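Local coordinates for soluble lytic murein transglycosylase (Escherichia coli, PDB 1QSA), which cleaves the beta-1,4-glycosidic bonds between N-acetylmuramic acid and N-acetylglucosamine in peptidoglycan, forming a 1,6-anhydro bond in the muramic acid product, at residues R349-Y352 with P353-A357; V573-V576 with E577-F581; Y597-F601 with M602-P606; T607-A611 with T612-R616. All coordinates share one frame; numbering follows the deposited sequence. Where two conformers were deposited one is given.

Interaction 1. Residues R349-Y352 with P353-A357; sequences RGFY and PMVAA. With SO4 (sulfate ion), chain B.
G350 and M354 meet at the first turn of helix 351-359, where the backbone N of M354 donates to G350 O at 3.1 Å. Two more i to i+4 bonds follow, V355 N to F351 O (2.9 Å) and A356 N to Y352 O (2.8 Å). G350 is the N-cap and has positive phi; at its backbone angles a CB would collide with the carbonyl oxygen of R349. P353, in the first turn, has no N-H to give, and its CD rests 3.4 Å from G350 O.

Among the apolar contacts, V355 lays its CG2 methyl over one face of the F351 ring, 3.8 Å from the centroid and 20° off the normal, a CH-pi contact. With CG1 anti to the backbone N (chi1 167°), it is the other methyl, CG2, that turns back to the phenyl group. The Y352 ring stays more distant from V355, CD1 to CB, and its hydroxyl bonds to E577 and W324.

The ionic part belongs to R349. Its chain bends at chi3, and the sulfate, probably from the crystallisation liquor, lies at the guanidinium edge; NE gives a weak bond to sulfate O3 (3.4 Å). NH1 forms a salt bridge to D443, and R448 and Y597 also bind the anion.

Around this turn, helix 582-601 packs on F351 and M354, helix 319-331 on Y352, P353 and V355, and helix 335-346 on A356 and A357.

Interaction 2. Residues V573-V576 with E577-F581; sequences VAFV and ESIPF
S578 folds its hydroxyl back onto A574, OG donating to A574 O at 2.7 Å while the S578 backbone N reaches the same oxygen at 2.9 Å. The two donors come from opposite faces of the carbonyl plane, so one oxygen is gripped twice. OG sits between its own backbone N and carbonyl carbon (chi1 61°), which swings it back along the helix. An alanine here would keep the backbone bond but is likely to leave A574 O with one grip instead of two.

One residue earlier, E577 N bonds to V573 O at 2.9 Å, nearly straight at 167°. This is the C-terminal turn of helix 572-578, where i to i+4 bonding gives way to i to i+3: I579 N makes a weak 3.3 Å bond to V576 O as the chain leaves for helix 582-601. The side chain of I579 lies along this turn: CG1 is 3.4 Å from F575 O and 4.4 Å from CE2 of the F575 ring, met obliquely.

Further out, the E577 chain, bent at chi2 (57°), carries its carboxylate to partners outside the two segments: OE1, shared with Y352, pairs with K589, and OE2 with R293. Two basic partners would probably favour the ionised form of this buried acid. The F575 ring is set by an edge-to-face contact with F547 and by the ring of Y618.

Interaction 3. Residues Y597-F601 with M602-P606; sequences YYRYF and MGDKP. With SO4 (sulfate ion), chain B.
The R599 carbonyl takes the backbone N of D604 at 2.8 Å and the Y600 carbonyl takes that of G603 at 3.0 Å, a Schellman motif that ends helix 582-601 with G603 at positive phi (88°). M602 N bonds only weakly to Y598 O and R599 O. A water donates to both Y600 O and D604 O, bridging the last turn to the departing loop.

Among the side chains, R599 makes the polar link. Bent at chi3 (55°), it brings its guanidinium side-on to K605 O, with NE at 2.9 Å and NH2 at 2.8 Å from that one oxygen, which lies in the guanidinium plane. CB of D604 sits over one face of the group. The D604 carboxylate stays out of that plane, its OD2 4.4 Å from R599 NH1, so no N-H points at it and any attraction is probably one of charge only. A leucine here takes away both donors to K605 O and would probably leave the loop less firmly tied to the helix end.

M602 runs extended along the helix end, its CE 4.1 Å from CB of Y598. CB of Y600 touches CB of P606 at 4.3 Å, and CG of P606 lies at the edge of the tyrosine ring. The Y597 hydroxyl lies 2.9 Å from sulfate O2, with O1 also within reach.

Helix 468-479 lies against Y598, R599 and M602, helix 445-448 against Y597 and F601, and the loop residues L366 and I368 against Y600.

Interaction 4. Residues T607-A611 with T612-R616; sequences TLMSA and TEWGR
T612 opens the second segment beside the S610 hydroxyl, its CB 3.9 Å from OG of S610. E613 comes next and closes a reciprocal pair with S610: its backbone N donates to S610 OG at 3.0 Å, and its carboxylate OE1 receives S610 N, also at 3.0 Å and almost straight (176°). The donor meets OE1 on the anti side, 31° out of the carboxylate plane. This is a capping box, with S610 as N-cap of helix 611-615; two N-H groups at the helix start are satisfied by side chains. The serine OG lies between its backbone N and carbonyl carbon (chi1 70°), from where it faces the E613 amide. The glutamate, CG beside its own backbone N and the chain then extended, reaches back past that hydroxyl, CG to OG 3.2 Å. OE1 also forms a salt bridge to R545, so the box is tied to helix 545-554.

W614 gives its backbone N to S610 O (2.8 Å), nearly along the C=O axis. Its indole returns toward M609: the sulfur SD stands at the edge of the six-membered ring, 3.8 Å from CE3, a Met-aromatic contact in which the two side chains cross at about a right angle. Q358 of helix 351-359 touches the indole and accepts from M609 N. G615 N then bonds to A611 O at 3.0 Å, the last i to i+4 link across the two segments.

In the fold
Helix 351-359 of interaction 1 meets all three others. Toward interaction 2, Y352 OH lies 2.7 Å from E577 OE1, a probable hydrogen bond, and F351 CZ packs on V576 CG1. Toward interaction 4, V355 CG2 rests 3.4 Å from L608 CD2. Interactions 1 and 3 share the sulfate and touch directly, R349 CG lying 3.5 Å from Y597 OH. Interactions 3 and 4 adjoin in sequence without other touch, and interactions 2 and 3 stay about 13 Å apart at their nearest atoms. Only interaction 3 comes near the predicted active-site E478, whose side chain is about 11 Å from that of Y598.

Interaction 1. Residues R349-Y352 with P353-A357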
loop_
_atom_site.group_PDB
_atom_site.type_symbol
_atom_site.label_atom_id
_atom_site.label_comp_id
_atom_site.label_asym_id
_atom_site.label_seq_id
_atom_site.Cartn_x
_atom_site.Cartn_y
_atom_site.Cartn_z
ATOM N N ARG A 349 -14.432 9.771 -14.572
ATOM C CA ARG A 349 -13.903 8.422 -14.734
ATOM C C ARG A 349 -14.087 7.596 -13.465
ATOM O O ARG A 349 -13.990 8.130 -12.365
ATOM C CB ARG A 349 -12.403 8.536 -15.069
ATOM C CG ARG A 349 -11.676 7.244 -15.363
ATOM C CD ARG A 349 -10.149 7.489 -15.436
ATOM N NE ARG A 349 -9.636 7.989 -14.158
ATOM C CZ ARG A 349 -9.342 9.259 -13.906
ATOM N NH1 ARG A 349 -9.437 10.176 -14.859
ATOM N NH2 ARG A 349 -8.907 9.607 -12.706
ATOM N N GLY A 350 -14.398 6.314 -13.616
ATOM C CA GLY A 350 -14.500 5.462 -12.445
ATOM C C GLY A 350 -15.796 4.769 -12.093
ATOM O O GLY A 350 -16.773 4.802 -12.836
ATOM N N PHE A 351 -15.762 4.112 -10.940
ATOM C CA PHE A 351 -16.888 3.343 -10.427
ATOM C C PHE A 351 -18.217 4.096 -10.378
ATOM O O PHE A 351 -19.166 3.685 -11.042
ATOM C CB PHE A 351 -16.558 2.779 -9.045
ATOM C CG PHE A 351 -17.678 1.985 -8.430
ATOM C CD1 PHE A 351 -17.914 0.670 -8.817
ATOM C CD2 PHE A 351 -18.492 2.555 -7.449
ATOM C CE1 PHE A 351 -18.947 -0.059 -8.228
ATOM C CE2 PHE A 351 -19.517 1.838 -6.859
ATOM C CZ PHE A 351 -19.747 0.525 -7.248
ATOM N N TYR A 352 -18.290 5.178 -9.606
ATOM C CA TYR A 352 -19.558 5.918 -9.509
ATOM C C TYR A 352 -20.044 6.506 -10.834
ATOM O O TYR A 352 -21.246 6.505 -11.098
ATOM C CB TYR A 352 -19.559 6.899 -8.340
ATOM C CG TYR A 352 -19.998 6.218 -7.063
ATOM C CD1 TYR A 352 -21.336 5.893 -6.873
ATOM C CD2 TYR A 352 -19.080 5.875 -6.064
ATOM C CE1 TYR A 352 -21.764 5.245 -5.726
ATOM C CE2 TYR A 352 -19.495 5.216 -4.900
ATOM C CZ TYR A 352 -20.849 4.910 -4.747
ATOM O OH TYR A 352 -21.318 4.267 -3.639
ATOM N N PRO A 353 -19.135 7.071 -11.653
ATOM C CA PRO A 353 -19.607 7.597 -12.936
ATOM C C PRO A 353 -20.287 6.456 -13.716
ATOM O O PRO A 353 -21.299 6.664 -14.382
ATOM C CB PRO A 353 -18.301 8.035 -13.603
ATOM C CG PRO A 353 -17.559 8.606 -12.472
ATOM C CD PRO A 353 -17.804 7.621 -11.332
ATOM N N MET A 354 -19.752 5.233 -13.608
ATOM C CA MET A 354 -20.350 4.082 -14.298
ATOM C C MET A 354 -21.677 3.642 -13.657
ATOM O O MET A 354 -22.599 3.195 -14.353
ATOM C CB MET A 354 -19.389 2.882 -14.254
ATOM C CG MET A 354 -18.094 3.046 -15.019
ATOM S SD MET A 354 -17.045 1.571 -14.817
ATOM C CE MET A 354 -15.561 2.138 -15.637
ATOM N N VAL A 355 -21.752 3.748 -12.332
ATOM C CA VAL A 355 -22.975 3.426 -11.612
ATOM C C VAL A 355 -24.056 4.411 -12.095
ATOM O O VAL A 355 -25.196 4.015 -12.389
ATOM C CB VAL A 355 -22.823 3.607 -10.081
ATOM C CG1 VAL A 355 -24.193 3.570 -9.418
ATOM C CG2 VAL A 355 -21.951 2.503 -9.475
ATOM N N ALA A 356 -23.677 5.682 -12.175
ATOM C CA ALA A 356 -24.582 6.750 -12.584
ATOM C C ALA A 356 -25.196 6.463 -13.943
ATOM O O ALA A 356 -26.409 6.581 -14.108
ATOM C CB ALA A 356 -23.861 8.104 -12.567
ATOM N N ALA A 357 -24.362 6.054 -14.901
ATOM C CA ALA A 357 -24.829 5.723 -16.243
ATOM C C ALA A 357 -25.833 4.559 -16.207
ATOM O O ALA A 357 -26.905 4.642 -16.816
ATOM C CB ALA A 357 -23.646 5.377 -17.133
HETATM S S SO4 B . -10.156 4.439 -12.542
HETATM O O1 SO4 B . -11.273 3.482 -12.409
HETATM O O2 SO4 B . -9.931 4.733 -13.971
HETATM O O3 SO4 B . -10.526 5.676 -11.833
HETATM O O4 SO4 B . -8.926 3.895 -11.940
#

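Interaction 2. Residues V573-V576 with E577-F581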
loop_
_atom_site.group_PDB
_atom_site.type_symbol
_atom_site.label_atom_id
_atom_site.label_comp_id
_atom_site.label_asym_id
_atom_site.label_seq_id
_atom_site.Cartn_x
_atom_site.Cartn_y
_atom_site.Cartn_z
ATOM N N VAL A 573 -25.328 -1.246 -5.101
ATOM C CA VAL A 573 -24.441 -0.112 -4.844
ATOM C C VAL A 573 -24.313 0.131 -3.346
ATOM O O VAL A 573 -23.229 0.392 -2.858
ATOM C CB VAL A 573 -24.952 1.180 -5.543
ATOM C CG1 VAL A 573 -23.882 2.267 -5.508
ATOM C CG2 VAL A 573 -25.370 0.880 -6.992
ATOM N N ALA A 574 -25.430 0.018 -2.619
ATOM C CA ALA A 574 -25.422 0.209 -1.167
ATOM C C ALA A 574 -24.580 -0.891 -0.504
ATOM O O ALA A 574 -23.841 -0.626 0.453
ATOM C CB ALA A 574 -26.850 0.199 -0.619
ATOM N N PHE A 575 -24.656 -2.112 -1.026
ATOM C CA PHE A 575 -23.848 -3.198 -0.461
ATOM C C PHE A 575 -22.340 -2.901 -0.652
ATOM O O PHE A 575 -21.564 -3.014 0.284
ATOM C CB PHE A 575 -24.210 -4.550 -1.064
ATOM C CG PHE A 575 -23.484 -5.692 -0.425
ATOM C CD1 PHE A 575 -23.960 -6.272 0.752
ATOM C CD2 PHE A 575 -22.273 -6.137 -0.947
ATOM C CE1 PHE A 575 -23.221 -7.276 1.396
ATOM C CE2 PHE A 575 -21.532 -7.134 -0.316
ATOM C CZ PHE A 575 -22.015 -7.698 0.860
ATOM N N VAL A 576 -21.949 -2.459 -1.846
ATOM C CA VAL A 576 -20.539 -2.135 -2.098
ATOM C C VAL A 576 -20.068 -0.988 -1.195
ATOM O O VAL A 576 -19.034 -1.091 -0.522
ATOM C CB VAL A 576 -20.318 -1.719 -3.578
ATOM C CG1 VAL A 576 -18.885 -1.148 -3.784
ATOM C CG2 VAL A 576 -20.528 -2.917 -4.490
ATOM N N GLU A 577 -20.856 0.083 -1.138
ATOM C CA GLU A 577 -20.476 1.253 -0.356
ATOM C C GLU A 577 -20.425 1.020 1.149
ATOM O O GLU A 577 -19.644 1.666 1.853
ATOM C CB GLU A 577 -21.397 2.440 -0.670
ATOM C CG GLU A 577 -20.847 3.757 -0.130
ATOM C CD GLU A 577 -19.457 4.056 -0.662
ATOM O OE1 GLU A 577 -19.268 4.018 -1.884
ATOM O OE2 GLU A 577 -18.537 4.312 0.131
ATOM N N SER A 578 -21.254 0.099 1.639
ATOM C CA SER A 578 -21.321 -0.194 3.066
ATOM C C SER A 578 -20.351 -1.270 3.559
ATOM O O SER A 578 -20.300 -1.559 4.758
ATOM C CB SER A 578 -22.763 -0.522 3.495
ATOM O OG SER A 578 -23.255 -1.666 2.825
ATOM N N ILE A 579 -19.583 -1.869 2.655
ATOM C CA ILE A 579 -18.576 -2.861 3.071
ATOM C C ILE A 579 -17.729 -2.132 4.135
ATOM O O ILE A 579 -17.172 -1.069 3.880
ATOM C CB ILE A 579 -17.714 -3.295 1.878
ATOM C CG1 ILE A 579 -18.534 -4.257 0.996
ATOM C CG2 ILE A 579 -16.423 -3.962 2.372
ATOM C CD1 ILE A 579 -17.869 -4.629 -0.347
ATOM N N PRO A 580 -17.655 -2.693 5.349
ATOM C CA PRO A 580 -16.905 -2.057 6.440
ATOM C C PRO A 580 -15.390 -1.960 6.382
ATOM O O PRO A 580 -14.815 -1.148 7.100
ATOM C CB PRO A 580 -17.399 -2.796 7.683
ATOM C CG PRO A 580 -17.721 -4.149 7.179
ATOM C CD PRO A 580 -18.336 -3.921 5.805
ATOM N N PHE A 581 -14.745 -2.798 5.576
ATOM C CA PHE A 581 -13.294 -2.754 5.427
ATOM C C PHE A 581 -12.997 -1.812 4.265
ATOM O O PHE A 581 -13.358 -2.114 3.127
ATOM C CB PHE A 581 -12.728 -4.129 5.064
ATOM C CG PHE A 581 -12.778 -5.139 6.170
ATOM C CD1 PHE A 581 -13.332 -4.832 7.414
ATOM C CD2 PHE A 581 -12.268 -6.420 5.952
ATOM C CE1 PHE A 581 -13.379 -5.800 8.428
ATOM C CE2 PHE A 581 -12.310 -7.386 6.943
ATOM C CZ PHE A 581 -12.867 -7.072 8.188
#

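Interaction 3. Residues Y597-F601 with M602-P606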
loop_
_atom_site.group_PDB
_atom_site.type_symbol
_atom_site.label_atom_id
_atom_site.label_comp_id
_atom_site.label_asym_id
_atom_site.label_seq_id
_atom_site.Cartn_x
_atom_site.Cartn_y
_atom_site.Cartn_z
ATOM N N TYR A 597 -13.545 -1.855 -18.228
ATOM C CA TYR A 597 -12.498 -1.431 -19.160
ATOM C C TYR A 597 -12.044 -2.623 -20.003
ATOM O O TYR A 597 -11.893 -2.504 -21.211
ATOM C CB TYR A 597 -11.285 -0.872 -18.418
ATOM C CG TYR A 597 -11.540 0.374 -17.617
ATOM C CD1 TYR A 597 -12.498 1.303 -18.014
ATOM C CD2 TYR A 597 -10.819 0.624 -16.440
ATOM C CE1 TYR A 597 -12.735 2.455 -17.261
ATOM C CE2 TYR A 597 -11.054 1.758 -15.682
ATOM C CZ TYR A 597 -12.017 2.669 -16.099
ATOM O OH TYR A 597 -12.276 3.776 -15.336
ATOM N N TYR A 598 -11.842 -3.779 -19.363
ATOM C CA TYR A 598 -11.422 -4.971 -20.091
ATOM C C TYR A 598 -12.451 -5.421 -21.105
ATOM O O TYR A 598 -12.101 -5.780 -22.234
ATOM C CB TYR A 598 -11.003 -6.095 -19.129
ATOM C CG TYR A 598 -9.538 -5.956 -18.760
ATOM C CD1 TYR A 598 -8.550 -6.165 -19.721
ATOM C CD2 TYR A 598 -9.141 -5.490 -17.508
ATOM C CE1 TYR A 598 -7.197 -5.899 -19.453
ATOM C CE2 TYR A 598 -7.779 -5.217 -17.229
ATOM C CZ TYR A 598 -6.824 -5.415 -18.207
ATOM O OH TYR A 598 -5.509 -5.057 -17.973
ATOM N N ARG A 599 -13.726 -5.358 -20.732
ATOM C CA ARG A 599 -14.787 -5.729 -21.660
ATOM C C ARG A 599 -14.723 -4.790 -22.864
ATOM O O ARG A 599 -14.794 -5.248 -24.000
ATOM C CB ARG A 599 -16.162 -5.669 -20.978
ATOM C CG ARG A 599 -16.414 -6.900 -20.099
ATOM C CD ARG A 599 -17.715 -6.805 -19.319
ATOM N NE ARG A 599 -18.858 -6.572 -20.204
ATOM C CZ ARG A 599 -19.463 -7.510 -20.935
ATOM N NH1 ARG A 599 -19.063 -8.781 -20.886
ATOM N NH2 ARG A 599 -20.488 -7.176 -21.711
ATOM N N TYR A 600 -14.500 -3.500 -22.615
ATOM C CA TYR A 600 -14.416 -2.536 -23.703
ATOM C C TYR A 600 -13.292 -2.893 -24.677
ATOM O O TYR A 600 -13.516 -2.954 -25.893
ATOM C CB TYR A 600 -14.216 -1.108 -23.176
ATOM C CG TYR A 600 -14.029 -0.111 -24.297
ATOM C CD1 TYR A 600 -15.127 0.417 -24.969
ATOM C CD2 TYR A 600 -12.748 0.250 -24.726
ATOM C CE1 TYR A 600 -14.954 1.282 -26.048
ATOM C CE2 TYR A 600 -12.568 1.109 -25.806
ATOM C CZ TYR A 600 -13.672 1.618 -26.456
ATOM O OH TYR A 600 -13.498 2.475 -27.517
ATOM N N PHE A 601 -12.093 -3.140 -24.148
ATOM C CA PHE A 601 -10.956 -3.472 -24.995
ATOM C C PHE A 601 -11.066 -4.832 -25.676
ATOM O O PHE A 601 -10.355 -5.107 -26.640
ATOM C CB PHE A 601 -9.643 -3.288 -24.225
ATOM C CG PHE A 601 -9.318 -1.849 -23.953
ATOM C CD1 PHE A 601 -9.126 -0.952 -25.011
ATOM C CD2 PHE A 601 -9.244 -1.368 -22.650
ATOM C CE1 PHE A 601 -8.874 0.403 -24.773
ATOM C CE2 PHE A 601 -8.991 -0.015 -22.400
ATOM C CZ PHE A 601 -8.807 0.877 -23.464
ATOM N N MET A 602 -11.992 -5.664 -25.203
ATOM C CA MET A 602 -12.233 -6.971 -25.802
ATOM C C MET A 602 -13.389 -6.894 -26.813
ATOM O O MET A 602 -13.785 -7.907 -27.394
ATOM C CB MET A 602 -12.550 -8.006 -24.730
ATOM C CG MET A 602 -11.365 -8.339 -23.848
ATOM S SD MET A 602 -11.844 -9.498 -22.568
ATOM C CE MET A 602 -10.451 -9.370 -21.496
ATOM N N GLY A 603 -13.948 -5.699 -26.985
ATOM C CA GLY A 603 -15.035 -5.506 -27.935
ATOM C C GLY A 603 -16.447 -5.743 -27.428
ATOM O O GLY A 603 -17.377 -5.878 -28.231
ATOM N N ASP A 604 -16.613 -5.809 -26.108
ATOM C CA ASP A 604 -17.921 -6.023 -25.497
ATOM C C ASP A 604 -18.441 -4.751 -24.834
ATOM O O ASP A 604 -17.693 -3.801 -24.623
ATOM C CB ASP A 604 -17.849 -7.145 -24.465
ATOM C CG ASP A 604 -17.387 -8.457 -25.063
ATOM O OD1 ASP A 604 -17.889 -8.850 -26.139
ATOM O OD2 ASP A 604 -16.513 -9.100 -24.455
ATOM N N LYS A 605 -19.737 -4.737 -24.531
ATOM C CA LYS A 605 -20.396 -3.599 -23.895
ATOM C C LYS A 605 -19.933 -3.490 -22.443
ATOM O O LYS A 605 -20.119 -4.413 -21.647
ATOM C CB LYS A 605 -21.911 -3.787 -23.973
ATOM C CG LYS A 605 -22.736 -2.586 -23.540
ATOM C CD LYS A 605 -24.208 -2.802 -23.895
ATOM C CE LYS A 605 -25.107 -1.729 -23.286
ATOM N NZ LYS A 605 -24.702 -0.336 -23.650
ATOM N N PRO A 606 -19.372 -2.338 -22.061
ATOM C CA PRO A 606 -18.892 -2.172 -20.685
ATOM C C PRO A 606 -19.885 -1.798 -19.577
ATOM O O PRO A 606 -19.519 -1.079 -18.656
ATOM C CB PRO A 606 -17.783 -1.135 -20.844
ATOM C CG PRO A 606 -18.291 -0.250 -21.934
ATOM C CD PRO A 606 -19.026 -1.171 -22.898
HETATM S S SO4 B . -10.156 4.439 -12.542
HETATM O O1 SO4 B . -11.273 3.482 -12.409
HETATM O O2 SO4 B . -9.931 4.733 -13.971
HETATM O O3 SO4 B . -10.526 5.676 -11.833
HETATM O O4 SO4 B . -8.926 3.895 -11.940
HETATM O O HOH W 1 -16.235 -2.476 -26.842
#

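Interaction 4. Residues T607-A611 with T612-R616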
loop_
_atom_site.group_PDB
_atom_site.type_symbol
_atom_site.label_atom_id
_atom_site.label_comp_id
_atom_site.label_asym_id
_atom_site.label_seq_id
_atom_site.Cartn_x
_atom_site.Cartn_y
_atom_site.Cartn_z
ATOM N N THR A 607 -21.108 -2.326 -19.624
ATOM C CA THR A 607 -22.099 -2.030 -18.582
ATOM C C THR A 607 -21.489 -2.465 -17.244
ATOM O O THR A 607 -20.915 -3.541 -17.150
ATOM C CB THR A 607 -23.417 -2.786 -18.830
ATOM O OG1 THR A 607 -23.861 -2.529 -20.174
ATOM C CG2 THR A 607 -24.507 -2.322 -17.840
ATOM N N LEU A 608 -21.614 -1.638 -16.217
ATOM C CA LEU A 608 -20.992 -1.950 -14.929
ATOM C C LEU A 608 -21.361 -3.273 -14.267
ATOM O O LEU A 608 -20.486 -3.989 -13.761
ATOM C CB LEU A 608 -21.212 -0.806 -13.938
ATOM C CG LEU A 608 -20.458 -0.997 -12.615
ATOM C CD1 LEU A 608 -18.958 -0.825 -12.839
ATOM C CD2 LEU A 608 -20.976 -0.013 -11.579
ATOM N N MET A 609 -22.659 -3.554 -14.201
ATOM C CA MET A 609 -23.152 -4.779 -13.576
ATOM C C MET A 609 -24.117 -5.515 -14.493
ATOM O O MET A 609 -24.772 -4.909 -15.352
ATOM C CB MET A 609 -23.893 -4.459 -12.260
ATOM C CG MET A 609 -23.039 -3.749 -11.210
ATOM S SD MET A 609 -23.868 -3.679 -9.617
ATOM C CE MET A 609 -22.975 -2.385 -8.788
ATOM N N SER A 610 -24.212 -6.825 -14.292
ATOM C CA SER A 610 -25.151 -7.648 -15.052
ATOM C C SER A 610 -26.543 -7.322 -14.502
ATOM O O SER A 610 -26.672 -6.755 -13.411
ATOM C CB SER A 610 -24.852 -9.138 -14.841
ATOM O OG SER A 610 -25.183 -9.563 -13.527
ATOM N N ALA A 611 -27.584 -7.672 -15.246
ATOM C CA ALA A 611 -28.950 -7.409 -14.785
ATOM C C ALA A 611 -29.184 -8.119 -13.451
ATOM O O ALA A 611 -29.807 -7.567 -12.551
ATOM C CB ALA A 611 -29.953 -7.912 -15.813
ATOM N N THR A 612 -28.633 -9.323 -13.316
ATOM C CA THR A 612 -28.791 -10.100 -12.088
ATOM C C THR A 612 -28.091 -9.444 -10.896
ATOM O O THR A 612 -28.677 -9.310 -9.816
ATOM C CB THR A 612 -28.325 -11.552 -12.298
ATOM O OG1 THR A 612 -29.164 -12.163 -13.296
ATOM C CG2 THR A 612 -28.439 -12.348 -11.008
ATOM N N GLU A 613 -26.862 -8.986 -11.100
ATOM C CA GLU A 613 -26.126 -8.316 -10.031
ATOM C C GLU A 613 -26.825 -7.011 -9.649
ATOM O O GLU A 613 -26.984 -6.696 -8.461
ATOM C CB GLU A 613 -24.699 -8.005 -10.495
ATOM C CG GLU A 613 -23.809 -9.235 -10.633
ATOM C CD GLU A 613 -22.532 -8.958 -11.416
ATOM O OE1 GLU A 613 -22.498 -7.978 -12.181
ATOM O OE2 GLU A 613 -21.563 -9.734 -11.283
ATOM N N TRP A 614 -27.212 -6.240 -10.663
ATOM C CA TRP A 614 -27.865 -4.947 -10.465
ATOM C C TRP A 614 -29.199 -5.019 -9.720
ATOM O O TRP A 614 -29.496 -4.146 -8.902
ATOM C CB TRP A 614 -28.087 -4.267 -11.825
ATOM C CG TRP A 614 -28.629 -2.855 -11.758
ATOM C CD1 TRP A 614 -29.926 -2.446 -11.984
ATOM C CD2 TRP A 614 -27.881 -1.667 -11.477
ATOM N NE1 TRP A 614 -30.019 -1.079 -11.858
ATOM C CE2 TRP A 614 -28.784 -0.571 -11.551
ATOM C CE3 TRP A 614 -26.541 -1.417 -11.174
ATOM C CZ2 TRP A 614 -28.378 0.752 -11.332
ATOM C CZ3 TRP A 614 -26.136 -0.096 -10.956
ATOM C CH2 TRP A 614 -27.057 0.970 -11.038
ATOM N N GLY A 615 -29.971 -6.066 -9.988
ATOM C CA GLY A 615 -31.299 -6.197 -9.394
ATOM C C GLY A 615 -31.509 -7.054 -8.163
ATOM O O GLY A 615 -32.584 -7.026 -7.569
ATOM N N ARG A 616 -30.488 -7.808 -7.779
ATOM C CA ARG A 616 -30.534 -8.697 -6.625
ATOM C C ARG A 616 -30.732 -7.932 -5.307
ATOM O O ARG A 616 -30.399 -6.750 -5.203
ATOM C CB ARG A 616 -29.224 -9.482 -6.560
ATOM C CG ARG A 616 -29.172 -10.471 -5.441
ATOM C CD ARG A 616 -27.758 -10.773 -5.028
ATOM N NE ARG A 616 -27.781 -11.374 -3.706
ATOM C CZ ARG A 616 -27.777 -12.681 -3.479
ATOM N NH1 ARG A 616 -27.678 -13.531 -4.491
ATOM N NH2 ARG A 616 -27.820 -13.131 -2.231
#